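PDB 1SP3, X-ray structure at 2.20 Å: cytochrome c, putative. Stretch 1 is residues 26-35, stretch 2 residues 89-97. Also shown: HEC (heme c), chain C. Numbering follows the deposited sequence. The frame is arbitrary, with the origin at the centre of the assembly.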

# COMPACT_ATOMS: atom_id res chain seq x y z
N HIS A 26 -17.50 15.71 18.88
CA HIS A 26 -16.62 15.73 17.73
C HIS A 26 -17.35 15.33 16.44
O HIS A 26 -16.75 14.76 15.53
CB HIS A 26 -15.39 14.80 17.94
CG HIS A 26 -14.48 15.21 19.07
ND1 HIS A 26 -13.82 16.42 19.11
CD2 HIS A 26 -14.13 14.56 20.21
CE1 HIS A 26 -13.07 16.48 20.19
NE2 HIS A 26 -13.24 15.36 20.89
N GLU A 27 -18.63 15.63 16.35
CA GLU A 27 -19.33 15.54 15.08
C GLU A 27 -18.62 16.15 13.86
O GLU A 27 -18.63 15.59 12.75
CB GLU A 27 -20.72 16.16 15.19
CG GLU A 27 -21.60 15.52 14.13
CD GLU A 27 -23.06 15.99 14.14
OE1 GLU A 27 -23.57 16.47 15.21
OE2 GLU A 27 -23.68 15.83 13.07
N GLU A 28 -17.97 17.28 14.07
CA GLU A 28 -17.19 17.88 13.00
C GLU A 28 -16.07 16.96 12.44
O GLU A 28 -15.94 16.75 11.23
CB GLU A 28 -16.58 19.25 13.43
CG GLU A 28 -16.60 20.21 12.24
CD GLU A 28 -15.77 21.50 12.41
OE1 GLU A 28 -15.89 22.34 11.47
OE2 GLU A 28 -14.98 21.67 13.42
N GLN A 29 -15.27 16.44 13.35
CA GLN A 29 -14.15 15.55 13.00
C GLN A 29 -14.66 14.32 12.24
O GLN A 29 -14.07 13.92 11.28
CB GLN A 29 -13.53 15.11 14.34
CG GLN A 29 -12.57 16.13 15.05
CD GLN A 29 -13.27 17.38 15.55
OE1 GLN A 29 -14.36 17.32 16.05
NE2 GLN A 29 -12.62 18.50 15.44
N ALA A 30 -15.78 13.72 12.66
CA ALA A 30 -16.36 12.59 11.95
C ALA A 30 -16.73 13.01 10.53
O ALA A 30 -16.35 12.37 9.55
CB ALA A 30 -17.51 12.04 12.70
N THR A 31 -17.45 14.11 10.42
CA THR A 31 -17.87 14.59 9.13
C THR A 31 -16.68 14.82 8.22
O THR A 31 -16.73 14.42 7.06
CB THR A 31 -18.59 15.89 9.30
OG1 THR A 31 -19.77 15.62 10.06
CG2 THR A 31 -19.11 16.36 7.97
N ASP A 32 -15.65 15.47 8.77
CA ASP A 32 -14.43 15.74 8.01
C ASP A 32 -13.71 14.44 7.58
O ASP A 32 -13.23 14.34 6.48
CB ASP A 32 -13.44 16.59 8.85
CG ASP A 32 -13.92 18.04 9.05
OD1 ASP A 32 -14.69 18.56 8.16
OD2 ASP A 32 -13.55 18.70 10.07
N MET A 33 -13.60 13.50 8.47
CA MET A 33 -12.83 12.32 8.22
C MET A 33 -13.56 11.52 7.13
O MET A 33 -12.95 10.88 6.21
CB MET A 33 -12.72 11.54 9.52
CG MET A 33 -11.41 10.68 9.69
SD MET A 33 -11.62 9.12 8.72
CE MET A 33 -13.36 8.91 9.29
N MET A 34 -14.87 11.57 7.21
CA MET A 34 -15.66 10.73 6.31
C MET A 34 -15.60 11.23 4.86
O MET A 34 -15.98 10.50 3.93
CB MET A 34 -17.12 10.64 6.79
CG MET A 34 -17.24 9.85 8.05
SD MET A 34 -18.82 10.20 8.74
CE MET A 34 -19.99 8.85 8.17
N LYS A 35 -15.09 12.45 4.67
CA LYS A 35 -14.89 12.90 3.33
C LYS A 35 -13.62 12.28 2.74
O LYS A 35 -13.38 12.52 1.57
CB LYS A 35 -14.78 14.41 3.22
CG LYS A 35 -16.01 15.24 3.67
CD LYS A 35 -15.67 16.75 3.51
CE LYS A 35 -16.68 17.68 4.20
NZ LYS A 35 -15.99 19.00 4.52
N ASP A 89 -23.19 1.29 5.21
CA ASP A 89 -23.69 2.64 5.17
C ASP A 89 -22.55 3.69 5.36
O ASP A 89 -22.23 4.02 6.47
CB ASP A 89 -24.70 2.79 6.31
CG ASP A 89 -25.34 4.14 6.31
OD1 ASP A 89 -25.09 5.00 5.37
OD2 ASP A 89 -26.08 4.45 7.22
N PHE A 90 -21.96 4.20 4.29
CA PHE A 90 -20.91 5.19 4.39
C PHE A 90 -21.33 6.54 4.97
O PHE A 90 -20.52 7.41 5.03
CB PHE A 90 -20.16 5.36 3.05
CG PHE A 90 -19.34 4.16 2.68
CD1 PHE A 90 -19.90 3.11 1.92
CD2 PHE A 90 -18.02 4.02 3.17
CE1 PHE A 90 -19.10 1.97 1.60
CE2 PHE A 90 -17.19 2.90 2.83
CZ PHE A 90 -17.76 1.85 2.09
N LYS A 91 -22.60 6.73 5.37
CA LYS A 91 -23.06 8.02 5.87
C LYS A 91 -23.36 7.96 7.34
O LYS A 91 -23.67 8.96 8.00
CB LYS A 91 -24.30 8.54 5.15
CG LYS A 91 -24.12 8.75 3.64
CD LYS A 91 -22.99 9.74 3.19
CE LYS A 91 -22.77 11.08 4.02
NZ LYS A 91 -23.94 11.98 4.50
N ASP A 92 -23.21 6.76 7.87
CA ASP A 92 -23.39 6.60 9.30
C ASP A 92 -22.17 6.99 10.17
O ASP A 92 -21.19 6.19 10.36
CB ASP A 92 -23.78 5.16 9.57
CG ASP A 92 -24.27 4.95 10.98
OD1 ASP A 92 -24.07 5.86 11.88
OD2 ASP A 92 -24.81 3.85 11.29
N LYS A 93 -22.31 8.15 10.82
CA LYS A 93 -21.23 8.69 11.68
C LYS A 93 -20.88 7.81 12.85
O LYS A 93 -19.73 7.79 13.28
CB LYS A 93 -21.49 10.13 12.11
CG LYS A 93 -21.40 11.12 10.94
CD LYS A 93 -22.62 12.05 10.98
CE LYS A 93 -22.70 13.00 9.79
NZ LYS A 93 -22.40 14.29 10.40
N THR A 94 -21.85 7.07 13.41
CA THR A 94 -21.46 6.19 14.53
C THR A 94 -20.59 4.99 14.16
O THR A 94 -20.12 4.24 15.08
CB THR A 94 -22.68 5.70 15.35
OG1 THR A 94 -23.39 4.79 14.52
CG2 THR A 94 -23.69 6.84 15.50
N LYS A 95 -20.36 4.78 12.88
CA LYS A 95 -19.49 3.68 12.41
C LYS A 95 -18.04 4.06 12.15
O LYS A 95 -17.27 3.24 11.64
CB LYS A 95 -20.07 3.03 11.13
CG LYS A 95 -21.49 2.45 11.35
CD LYS A 95 -21.57 1.63 12.64
CE LYS A 95 -23.00 0.99 12.84
NZ LYS A 95 -22.97 -0.08 13.91
N VAL A 96 -17.62 5.27 12.48
CA VAL A 96 -16.22 5.64 12.26
C VAL A 96 -15.43 5.06 13.37
O VAL A 96 -15.95 4.97 14.46
CB VAL A 96 -16.09 7.16 12.21
CG1 VAL A 96 -14.64 7.62 12.07
CG2 VAL A 96 -16.99 7.63 11.06
N ASP A 97 -14.20 4.62 13.11
CA ASP A 97 -13.34 4.16 14.18
C ASP A 97 -12.41 5.32 14.60
O ASP A 97 -11.52 5.70 13.84
CB ASP A 97 -12.58 2.89 13.70
CG ASP A 97 -11.69 2.25 14.81
OD1 ASP A 97 -11.31 2.94 15.83
OD2 ASP A 97 -11.30 1.05 14.71
FE HEC C . -12.22 14.70 22.55
CHA HEC C . -9.65 16.82 22.32
CHB HEC C . -10.71 12.52 20.39
CHC HEC C . -14.56 12.27 23.27
CHD HEC C . -14.15 17.03 24.11
NA HEC C . -10.48 14.67 21.49
C1A HEC C . -9.52 15.63 21.61
C2A HEC C . -8.42 15.23 20.79
C3A HEC C . -8.71 14.03 20.26
C4A HEC C . -10.03 13.66 20.69
CMA HEC C . -7.79 13.16 19.36
CAA HEC C . -7.09 16.03 20.63
CBA HEC C . -6.20 15.31 21.67
CGA HEC C . -4.87 15.97 21.80
O1A HEC C . -4.02 15.40 22.56
O2A HEC C . -4.69 17.04 21.14
NB HEC C . -12.59 12.73 21.96
C1B HEC C . -11.83 12.06 21.02
C2B HEC C . -12.42 10.74 20.86
C3B HEC C . -13.48 10.69 21.66
C4B HEC C . -13.59 11.92 22.39
CMB HEC C . -11.89 9.65 19.90
CAB HEC C . -14.36 9.46 21.93
CBB HEC C . -13.61 8.46 22.42
NC HEC C . -13.97 14.66 23.52
C1C HEC C . -14.80 13.57 23.67
C2C HEC C . -15.98 14.00 24.37
C3C HEC C . -15.86 15.33 24.60
C4C HEC C . -14.60 15.76 24.05
CMC HEC C . -17.17 13.04 24.72
CAC HEC C . -16.88 16.31 25.32
CBC HEC C . -17.56 15.97 26.45
ND HEC C . -11.94 16.62 23.14
C1D HEC C . -12.88 17.40 23.76
C2D HEC C . -12.33 18.75 23.96
C3D HEC C . -10.96 18.64 23.42
C4D HEC C . -10.79 17.30 22.94
CMD HEC C . -12.98 20.02 24.57
CAD HEC C . -9.96 19.82 23.34
CBD HEC C . -10.42 20.56 22.10
CGD HEC C . -9.69 21.90 21.94
O1D HEC C . -10.06 22.94 22.60
O2D HEC C . -8.69 21.94 21.17

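Stretch 1 is largely helix, and stretch 2 is a loop with a short 3-10 segment that packs against it. Together they bury 386 Å² of surface, both sides summed. The backbones come closest at A30 and K93, whose CA atoms lie 6.2 Å apart.

Stretch 2 begins with a type I beta turn from D89 to D92. D89 makes no contact with the helix. Its side chain steadies the turn instead, with K91 N donating to D89 OD1 at 3.0 Å. The turn presents backbone to the helix. M34 CE lies 3.5 Å from F90 O, 3.6 Å from K91 C and 3.5 Å from D92 C. The CB of M34 points toward stretch 2, and its long, unbranched side chain carries the terminal methyl to this surface. The side chains of K91 and D92 start out away from the helix. D92 OD1 accepts from T94 N at 3.0 Å and from T94 OG1 at 2.9 Å, which braces the start of the 3-10 segment.

K93 makes the polar link. Its CB points sideways, but the end of the side chain comes nearer to the helix. K93 NZ donates to T31 OG1 at 3.0 Å. K93 NZ also forms a salt bridge with E27 OE2 at 3.3 Å, and the hydrogen bond within it is weak. E27 and T31 are one helical turn apart, so one ammonium group can reach both. T31 OG1 in turn donates to E27 O at 2.9 Å, leaving the oxygen free to accept from the lysine. The aliphatic part of K93 has apolar neighbours: K93 CG is 3.5 Å from M34 SD and 4.4 Å from A30 CB. The small side chain of A30 points toward stretch 2 at the point of closest backbone approach.

T94 and K95 make no contact with the helix. K95 N bonds to D92 O at 3.0 Å, helping to hold the local fold.

V96 is buried and points toward the helix. V96 packs against two methionines: V96 CG1 is 3.3 Å from M33 CE, and V96 CG2 is 3.7 Å from M34 CG. A compact branched residue suits this apolar site. D97 turns away and caps a backbone N just past the stretch.

H26, at the start of stretch 1, takes no part in the packing. H26 NE2 binds HEC FE at 2.1 Å, and H26 ND1 donates to Q29 OE1 at 3.2 Å.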